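Local coordinates for protein CCMAN5 (PDB 2XSG) that hydrolyses alpha-mannosides as a calcium-binding glycosidase of family GH92 and enables mannose-6-phosphate modification of yeast-produced lysosomal enzymes, at residues Q686-S691 against G732-D737; G690-D695 against V709-V714; F719-A724 against L747-G752. One frame throughout, in Å; residues are numbered along the deposited sequence.

Overall arrangement
The chain first runs through strand 686-689 and then, without a break, through the loop 690-695, so contacts 1 and 2 start from one stretch and share Gly690 and Ser691. Contact 2 closes first, after strand 696-700, with which 706-712 pairs; it lies within the span of contact 1. Contact 3 opens next at 719-724. Contact 1 then closes at 732-737, before contact 3 does at 747-752, so these two cross. Contact 1 belongs to a small three-stranded sheet; contacts 2 and 3 both reach the six-stranded mixed sheet, where strands 706-712 and 746-752 lie side by side. Ser691 OG, bonded to Phe719 O, ties the shared stretch to contact 3.

Contact 1 (Q686-S691 against G732-D737); sequences QFQVGS and GNTWVD
Val689 N donates the straightest hydrogen bond here to Thr734 O (2.8 Å, 175° at the hydrogen), reaching it from above the carbonyl plane. Two residues earlier, Phe687 forms an antiparallel hydrogen-bonded pair with Val736: Phe687 N bonds Val736 O at 3.0 Å, and Val736 N returns to Phe687 O at 2.9 Å, both nearly along the C=O axes. A water extends this grip, donating to Gln688 OE1 at 2.6 Å and lying 2.5 Å from Thr734 OG1. Asn599 also bonds Gln688 OE1, so this buried amide oxygen has two partners, both within reach of the bent glutamine chain. Trp735 holds its indole in the crowded position between backbone N and carbonyl carbon (chi1 61°), beside the extended Gln686. That glutamine lays its flat amide over one ring face, the planes only 10° apart, with Gln686 CD 3.5 Å from Trp735 CE3. Asn733 ND2 lies over the opposite face, offset toward the rim, its OD1 held by Ala763 N; the indole NE1 bonds Ala763 O. Val689 leans toward 732-737, its CG2 4.1 Å from Val736 CG1; branched valines suit extended backbone, and Val736 shares a buried face with Phe687. Asp737 ends the strand as N-cap of helix 738-742, OD1 bonding Ala739 N and OD2 Ser685 OG. The result is antiparallel pairing in a three-stranded sheet, 686-689 the middle strand and 735-737 one of two outer ones.

Contact 2 (G690-D695 against V709-V714); sequences GSPFFD and VTADGV
Asp695 OD2 is gripped by two waters, one donating from 2.7 Å and the other from 3.0 Å, and both lead into the type II beta turn from Ala711 to Val714. The first water also donates to Val714 O, and the second accepts from Gly713 N, so the carboxylate holds the turn without touching its polar atoms directly. Its other oxygen, OD1, bonds Ser298 OG. Gly713 suits the third position of the turn because its phi is positive (75°), and Val714 N closes the turn on Ala711 O. Where strand 706-712 leads into the turn, Ala711 N donates to Asp695 O (3.0 Å, 167° at the hydrogen), arriving above the carbonyl plane. Val714 presses both methyls against the loop backbone: CG1, in the crowded position (chi1 71°), lies 3.6 Å from Asp695 N, and CG2 lies 3.5 Å from Pro692 O. An alanine here would lose both methyls and would probably leave the turn less firmly packed on the loop backbone. The small Ala711 lets the loop come close, its CB 3.4 Å from Phe694 O. A third water donates to Phe694 O and Val709 O, bridging these two carbonyls, which as acceptors cannot bond each other. Phe693 and Phe694 turn from the strand and pack on helix 665-675, the CB of Phe693 standing 3.8 Å above the plane of the Phe694 ring, over its centre.

Contact 3 (F719-A724 against L747-G752); sequences FYVQSA and LAFRMG
Met751 leaves its strand with CB 3.8 Å from Tyr720 O, then bends at chi2 (-60°) and chi3 (-73°) so that the flexible thioether folds back along the neighbouring strand. Its SD rests 3.9 Å from Val721 CG2, and CE ends against the Phe719 backbone, 3.5 Å from Phe719 C; an unbranched, pliable chain suits this bent path. The strands are antiparallel, with Tyr720 and Gly752 bonded both ways. A classic beta bulge follows, in which Gln722 and Ser723 both oppose Arg750. Gln722 N donates to Arg750 O at 2.6 Å, and Arg750 N to Ser723 O at 2.9 Å, almost straight (176°). With Gln722 as placed here, a CB on residue Gly752 would clash with it, consistent with glycine at this position. On the Met751 face, Phe749 CD1 lies 3.5 Å from Ala724 CB and also touches Val721 CG1. On the other face, Ser723 OG sits over one face of the Arg750 guanidinium. Strand 746-752 is thus flanked by 720-726, antiparallel, and 706-712, parallel, in the mixed sheet; Phe749 reaches Pro692, and helix 604-616 packs on Tyr720 and bonds Val721 N through Gln608.

Contact 1 (Q686-S691 against G732-D737)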
loop_
_atom_site.group_PDB
_atom_site.type_symbol
_atom_site.label_atom_id
_atom_site.label_comp_id
_atom_site.label_asym_id
_atom_site.label_seq_id
_atom_site.Cartn_x
_atom_site.Cartn_y
_atom_site.Cartn_z
ATOM N N GLN A 686 19.900 -0.276 7.938
ATOM C CA GLN A 686 19.596 -0.711 9.324
ATOM C C GLN A 686 18.117 -0.958 9.660
ATOM O O GLN A 686 17.211 -0.342 9.065
ATOM C CB GLN A 686 20.211 0.262 10.326
ATOM C CG GLN A 686 21.740 0.144 10.380
ATOM C CD GLN A 686 22.350 0.957 11.502
ATOM O OE1 GLN A 686 23.576 1.037 11.612
ATOM N NE2 GLN A 686 21.514 1.550 12.347
ATOM N N PHE A 687 17.895 -1.862 10.621
ATOM C CA PHE A 687 16.565 -2.140 11.158
ATOM C C PHE A 687 16.640 -2.109 12.660
ATOM O O PHE A 687 17.626 -2.575 13.225
ATOM C CB PHE A 687 16.038 -3.481 10.660
ATOM C CG PHE A 687 15.877 -3.524 9.181
ATOM C CD1 PHE A 687 14.716 -3.050 8.591
ATOM C CD2 PHE A 687 16.905 -3.985 8.367
ATOM C CE1 PHE A 687 14.569 -3.046 7.224
ATOM C CE2 PHE A 687 16.769 -3.989 6.970
ATOM C CZ PHE A 687 15.591 -3.528 6.408
ATOM N N GLN A 688 15.620 -1.527 13.290
ATOM C CA GLN A 688 15.527 -1.485 14.743
ATOM C C GLN A 688 14.775 -2.695 15.301
ATOM O O GLN A 688 13.735 -3.110 14.753
ATOM C CB GLN A 688 14.858 -0.183 15.212
ATOM C CG GLN A 688 15.717 1.091 14.974
ATOM C CD GLN A 688 16.912 1.170 15.916
ATOM O OE1 GLN A 688 16.814 0.802 17.098
ATOM N NE2 GLN A 688 18.050 1.647 15.399
ATOM N N VAL A 689 15.293 -3.220 16.416
ATOM C CA VAL A 689 14.714 -4.368 17.100
ATOM C C VAL A 689 13.479 -3.937 17.882
ATOM O O VAL A 689 13.502 -2.915 18.585
ATOM C CB VAL A 689 15.741 -5.039 18.040
ATOM C CG1 VAL A 689 15.059 -6.037 18.976
ATOM C CG2 VAL A 689 16.824 -5.740 17.217
ATOM N N GLY A 690 12.397 -4.704 17.734
ATOM C CA GLY A 690 11.159 -4.458 18.483
ATOM C C GLY A 690 10.820 -5.594 19.432
ATOM O O GLY A 690 11.657 -5.999 20.244
ATOM N N SER A 691 9.596 -6.105 19.314
ATOM C CA SER A 691 9.127 -7.222 20.125
ATOM C C SER A 691 8.573 -8.326 19.224
ATOM O O SER A 691 7.368 -8.350 18.945
ATOM C CB SER A 691 8.065 -6.731 21.118
ATOM O OG SER A 691 7.560 -7.792 21.923
ATOM N N GLY A 732 23.978 -7.585 21.964
ATOM C CA GLY A 732 23.462 -6.513 22.806
ATOM C C GLY A 732 23.103 -5.225 22.090
ATOM O O GLY A 732 22.955 -4.186 22.738
ATOM N N ASN A 733 22.987 -5.275 20.763
ATOM C CA ASN A 733 22.569 -4.106 19.989
ATOM C C ASN A 733 21.073 -4.167 19.730
ATOM O O ASN A 733 20.511 -5.253 19.623
ATOM C CB ASN A 733 23.336 -4.000 18.659
ATOM C CG ASN A 733 24.821 -3.718 18.849
ATOM O OD1 ASN A 733 25.278 -3.352 19.929
ATOM N ND2 ASN A 733 25.576 -3.896 17.789
ATOM N N THR A 734 20.443 -3.002 19.628
ATOM C CA THR A 734 19.002 -2.894 19.414
ATOM C C THR A 734 18.670 -2.575 17.939
ATOM O O THR A 734 17.566 -2.136 17.612
ATOM C CB THR A 734 18.372 -1.880 20.390
ATOM O OG1 THR A 734 19.162 -0.682 20.420
ATOM C CG2 THR A 734 18.297 -2.484 21.822
ATOM N N TRP A 735 19.654 -2.819 17.071
ATOM C CA TRP A 735 19.517 -2.699 15.618
ATOM C C TRP A 735 20.338 -3.802 14.955
ATOM O O TRP A 735 21.347 -4.262 15.509
ATOM C CB TRP A 735 20.010 -1.328 15.133
ATOM C CG TRP A 735 21.470 -1.054 15.432
ATOM C CD1 TRP A 735 21.980 -0.451 16.555
ATOM C CD2 TRP A 735 22.603 -1.378 14.602
ATOM N NE1 TRP A 735 23.353 -0.380 16.473
ATOM C CE2 TRP A 735 23.763 -0.946 15.292
ATOM C CE3 TRP A 735 22.752 -1.998 13.348
ATOM C CZ2 TRP A 735 25.060 -1.101 14.761
ATOM C CZ3 TRP A 735 24.037 -2.150 12.819
ATOM C CH2 TRP A 735 25.175 -1.712 13.535
ATOM N N VAL A 736 19.908 -4.236 13.776
ATOM C CA VAL A 736 20.691 -5.179 12.991
ATOM C C VAL A 736 20.831 -4.676 11.551
ATOM O O VAL A 736 19.954 -3.953 11.041
ATOM C CB VAL A 736 20.095 -6.626 12.985
ATOM C CG1 VAL A 736 19.530 -7.015 14.351
ATOM C CG2 VAL A 736 19.017 -6.743 11.948
ATOM N N ASP A 737 21.922 -5.069 10.897
ATOM C CA ASP A 737 22.134 -4.700 9.506
ATOM C C ASP A 737 21.367 -5.611 8.570
ATOM O O ASP A 737 21.204 -6.811 8.846
ATOM C CB ASP A 737 23.606 -4.715 9.138
ATOM C CG ASP A 737 23.906 -3.798 7.965
ATOM O OD1 ASP A 737 24.140 -4.328 6.843
ATOM O OD2 ASP A 737 23.850 -2.551 8.172
HETATM O O HOH W 1 19.090 0.725 18.401
#

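Contact 2 (G690-D695 against V709-V714)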
loop_
_atom_site.group_PDB
_atom_site.type_symbol
_atom_site.label_atom_id
_atom_site.label_comp_id
_atom_site.label_asym_id
_atom_site.label_seq_id
_atom_site.Cartn_x
_atom_site.Cartn_y
_atom_site.Cartn_z
ATOM N N GLY A 690 12.397 -4.704 17.734
ATOM C CA GLY A 690 11.159 -4.458 18.483
ATOM C C GLY A 690 10.820 -5.594 19.432
ATOM O O GLY A 690 11.657 -5.999 20.244
ATOM N N SER A 691 9.596 -6.105 19.314
ATOM C CA SER A 691 9.127 -7.222 20.125
ATOM C C SER A 691 8.573 -8.326 19.224
ATOM O O SER A 691 7.368 -8.350 18.945
ATOM C CB SER A 691 8.065 -6.731 21.118
ATOM O OG SER A 691 7.560 -7.792 21.923
ATOM N N PRO A 692 9.447 -9.242 18.746
ATOM C CA PRO A 692 8.968 -10.318 17.868
ATOM C C PRO A 692 7.771 -11.044 18.479
ATOM O O PRO A 692 7.816 -11.404 19.663
ATOM C CB PRO A 692 10.164 -11.281 17.748
ATOM C CG PRO A 692 11.341 -10.591 18.329
ATOM C CD PRO A 692 10.898 -9.315 19.017
ATOM N N PHE A 693 6.723 -11.261 17.680
ATOM C CA PHE A 693 5.456 -11.820 18.178
ATOM C C PHE A 693 5.487 -13.318 18.399
ATOM O O PHE A 693 4.775 -13.814 19.258
ATOM C CB PHE A 693 4.280 -11.584 17.211
ATOM C CG PHE A 693 3.998 -10.146 16.873
ATOM C CD1 PHE A 693 4.694 -9.094 17.464
ATOM C CD2 PHE A 693 2.969 -9.856 15.980
ATOM C CE1 PHE A 693 4.402 -7.789 17.135
ATOM C CE2 PHE A 693 2.673 -8.552 15.635
ATOM C CZ PHE A 693 3.387 -7.511 16.217
ATOM N N PHE A 694 6.263 -14.033 17.590
ATOM C CA PHE A 694 6.118 -15.489 17.488
ATOM C C PHE A 694 7.320 -16.265 18.012
ATOM O O PHE A 694 8.449 -15.761 18.012
ATOM C CB PHE A 694 5.810 -15.887 16.042
ATOM C CG PHE A 694 4.607 -15.176 15.462
ATOM C CD1 PHE A 694 3.346 -15.357 16.003
ATOM C CD2 PHE A 694 4.739 -14.326 14.381
ATOM C CE1 PHE A 694 2.233 -14.694 15.464
ATOM C CE2 PHE A 694 3.634 -13.660 13.839
ATOM C CZ PHE A 694 2.387 -13.852 14.375
ATOM N N ASP A 695 7.064 -17.492 18.456
ATOM C CA ASP A 695 8.111 -18.366 18.988
ATOM C C ASP A 695 9.249 -18.550 17.990
ATOM O O ASP A 695 10.410 -18.512 18.369
ATOM C CB ASP A 695 7.532 -19.728 19.391
ATOM C CG ASP A 695 6.466 -19.603 20.441
ATOM O OD1 ASP A 695 5.480 -18.884 20.173
ATOM O OD2 ASP A 695 6.620 -20.206 21.532
ATOM N N VAL A 709 14.452 -15.741 13.212
ATOM C CA VAL A 709 14.360 -14.999 14.452
ATOM C C VAL A 709 13.464 -15.785 15.399
ATOM O O VAL A 709 12.324 -16.113 15.059
ATOM C CB VAL A 709 13.898 -13.528 14.243
ATOM C CG1 VAL A 709 12.492 -13.433 13.618
ATOM C CG2 VAL A 709 13.953 -12.743 15.566
ATOM N N THR A 710 14.001 -16.123 16.569
ATOM C CA THR A 710 13.218 -16.809 17.607
ATOM C C THR A 710 12.994 -15.930 18.836
ATOM O O THR A 710 13.815 -15.060 19.164
ATOM C CB THR A 710 13.869 -18.138 18.064
ATOM O OG1 THR A 710 15.271 -17.932 18.277
ATOM C CG2 THR A 710 13.649 -19.231 17.029
ATOM N N ALA A 711 11.878 -16.175 19.513
ATOM C CA ALA A 711 11.523 -15.441 20.716
ATOM C C ALA A 711 11.117 -16.465 21.768
ATOM O O ALA A 711 9.945 -16.830 21.910
ATOM C CB ALA A 711 10.405 -14.432 20.426
ATOM N N ASP A 712 12.123 -16.955 22.483
ATOM C CA ASP A 712 11.933 -18.071 23.392
ATOM C C ASP A 712 11.093 -17.643 24.580
ATOM O O ASP A 712 11.390 -16.656 25.228
ATOM C CB ASP A 712 13.287 -18.639 23.811
ATOM C CG ASP A 712 13.927 -19.455 22.703
ATOM O OD1 ASP A 712 14.891 -18.974 22.050
ATOM O OD2 ASP A 712 13.437 -20.585 22.464
ATOM N N GLY A 713 10.004 -18.361 24.827
ATOM C CA GLY A 713 9.087 -17.979 25.893
ATOM C C GLY A 713 8.171 -16.785 25.621
ATOM O O GLY A 713 7.507 -16.323 26.530
ATOM N N VAL A 714 8.103 -16.292 24.387
ATOM C CA VAL A 714 7.182 -15.185 24.059
ATOM C C VAL A 714 5.729 -15.562 24.369
ATOM O O VAL A 714 5.313 -16.690 24.132
ATOM C CB VAL A 714 7.293 -14.733 22.574
ATOM C CG1 VAL A 714 6.704 -15.783 21.624
ATOM C CG2 VAL A 714 6.622 -13.365 22.359
HETATM O O HOH W 2 10.318 -14.450 16.505
HETATM O O HOH W 3 9.305 -20.385 22.811
HETATM O O HOH W 4 5.934 -19.121 23.882
#

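Contact 3 (F719-A724 against L747-G752)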
loop_
_atom_site.group_PDB
_atom_site.type_symbol
_atom_site.label_atom_id
_atom_site.label_comp_id
_atom_site.label_asym_id
_atom_site.label_seq_id
_atom_site.Cartn_x
_atom_site.Cartn_y
_atom_site.Cartn_z
ATOM N N PHE A 719 6.537 -10.053 26.443
ATOM C CA PHE A 719 6.881 -9.338 25.215
ATOM C C PHE A 719 8.142 -8.469 25.354
ATOM O O PHE A 719 8.445 -7.669 24.474
ATOM C CB PHE A 719 5.676 -8.505 24.738
ATOM C CG PHE A 719 5.096 -7.615 25.799
ATOM C CD1 PHE A 719 5.728 -6.426 26.151
ATOM C CD2 PHE A 719 3.915 -7.970 26.460
ATOM C CE1 PHE A 719 5.198 -5.603 27.145
ATOM C CE2 PHE A 719 3.376 -7.154 27.440
ATOM C CZ PHE A 719 4.021 -5.968 27.791
ATOM N N TYR A 720 8.852 -8.608 26.476
ATOM C CA TYR A 720 10.097 -7.858 26.725
ATOM C C TYR A 720 11.276 -8.778 26.483
ATOM O O TYR A 720 11.258 -9.945 26.898
ATOM C CB TYR A 720 10.189 -7.363 28.173
ATOM C CG TYR A 720 9.190 -6.297 28.601
ATOM C CD1 TYR A 720 9.324 -4.983 28.170
ATOM C CD2 TYR A 720 8.139 -6.604 29.461
ATOM C CE1 TYR A 720 8.439 -4.016 28.552
ATOM C CE2 TYR A 720 7.228 -5.624 29.863
ATOM C CZ TYR A 720 7.402 -4.323 29.407
ATOM O OH TYR A 720 6.530 -3.322 29.775
ATOM N N VAL A 721 12.306 -8.258 25.816
ATOM C CA VAL A 721 13.537 -9.014 25.586
ATOM C C VAL A 721 14.358 -9.036 26.875
ATOM O O VAL A 721 14.521 -8.010 27.506
ATOM C CB VAL A 721 14.347 -8.435 24.413
ATOM C CG1 VAL A 721 15.683 -9.153 24.262
ATOM C CG2 VAL A 721 13.522 -8.518 23.117
ATOM N N GLN A 722 14.818 -10.224 27.281
ATOM C CA GLN A 722 15.636 -10.378 28.495
ATOM C C GLN A 722 17.108 -10.517 28.144
ATOM O O GLN A 722 17.971 -10.090 28.897
ATOM C CB GLN A 722 15.199 -11.611 29.301
ATOM C CG GLN A 722 13.715 -11.664 29.591
ATOM C CD GLN A 722 13.211 -10.451 30.390
ATOM O OE1 GLN A 722 12.365 -9.674 29.911
ATOM N NE2 GLN A 722 13.713 -10.294 31.605
ATOM N N SER A 723 17.379 -11.154 27.009
ATOM C CA SER A 723 18.737 -11.354 26.520
ATOM C C SER A 723 18.620 -11.794 25.076
ATOM O O SER A 723 17.513 -12.117 24.620
ATOM C CB SER A 723 19.476 -12.417 27.345
ATOM O OG SER A 723 19.075 -13.714 26.953
ATOM N N ALA A 724 19.744 -11.805 24.357
ATOM C CA ALA A 724 19.738 -12.185 22.934
ATOM C C ALA A 724 21.051 -12.802 22.507
ATOM O O ALA A 724 22.087 -12.523 23.116
ATOM C CB ALA A 724 19.422 -10.970 22.070
ATOM N N LEU A 747 18.899 -15.133 14.843
ATOM C CA LEU A 747 18.718 -14.142 15.905
ATOM C C LEU A 747 17.747 -14.732 16.923
ATOM O O LEU A 747 16.577 -14.958 16.621
ATOM C CB LEU A 747 18.197 -12.828 15.325
ATOM C CG LEU A 747 17.909 -11.618 16.233
ATOM C CD1 LEU A 747 19.189 -11.077 16.847
ATOM C CD2 LEU A 747 17.216 -10.529 15.434
ATOM N N ALA A 748 18.252 -15.011 18.120
ATOM C CA ALA A 748 17.473 -15.682 19.149
ATOM C C ALA A 748 17.251 -14.786 20.353
ATOM O O ALA A 748 18.203 -14.403 21.024
ATOM C CB ALA A 748 18.164 -16.964 19.577
ATOM N N PHE A 749 15.997 -14.472 20.639
ATOM C CA PHE A 749 15.675 -13.684 21.819
ATOM C C PHE A 749 15.140 -14.542 22.967
ATOM O O PHE A 749 14.477 -15.544 22.731
ATOM C CB PHE A 749 14.663 -12.592 21.478
ATOM C CG PHE A 749 15.173 -11.580 20.507
ATOM C CD1 PHE A 749 16.132 -10.644 20.896
ATOM C CD2 PHE A 749 14.696 -11.551 19.204
ATOM C CE1 PHE A 749 16.607 -9.704 19.993
ATOM C CE2 PHE A 749 15.168 -10.625 18.301
ATOM C CZ PHE A 749 16.120 -9.690 18.690
ATOM N N ARG A 750 15.446 -14.144 24.197
ATOM C CA ARG A 750 14.823 -14.724 25.390
ATOM C C ARG A 750 13.820 -13.692 25.908
ATOM O O ARG A 750 14.194 -12.566 26.247
ATOM C CB ARG A 750 15.894 -15.051 26.448
ATOM C CG ARG A 750 15.419 -15.857 27.675
ATOM C CD ARG A 750 16.582 -16.128 28.676
ATOM N NE ARG A 750 17.734 -16.767 28.021
ATOM C CZ ARG A 750 18.902 -17.062 28.605
ATOM N NH1 ARG A 750 19.125 -16.788 29.892
ATOM N NH2 ARG A 750 19.865 -17.640 27.884
ATOM N N MET A 751 12.542 -14.064 25.939
ATOM C CA MET A 751 11.467 -13.133 26.319
ATOM C C MET A 751 11.033 -13.315 27.763
ATOM O O MET A 751 11.224 -14.380 28.343
ATOM C CB MET A 751 10.271 -13.311 25.398
ATOM C CG MET A 751 10.607 -13.312 23.924
ATOM S SD MET A 751 11.384 -11.772 23.380
ATOM C CE MET A 751 10.038 -10.603 23.385
ATOM N N GLY A 752 10.438 -12.276 28.341
ATOM C CA GLY A 752 9.970 -12.324 29.726
ATOM C C GLY A 752 8.899 -11.279 29.970
ATOM O O GLY A 752 8.641 -10.414 29.127
#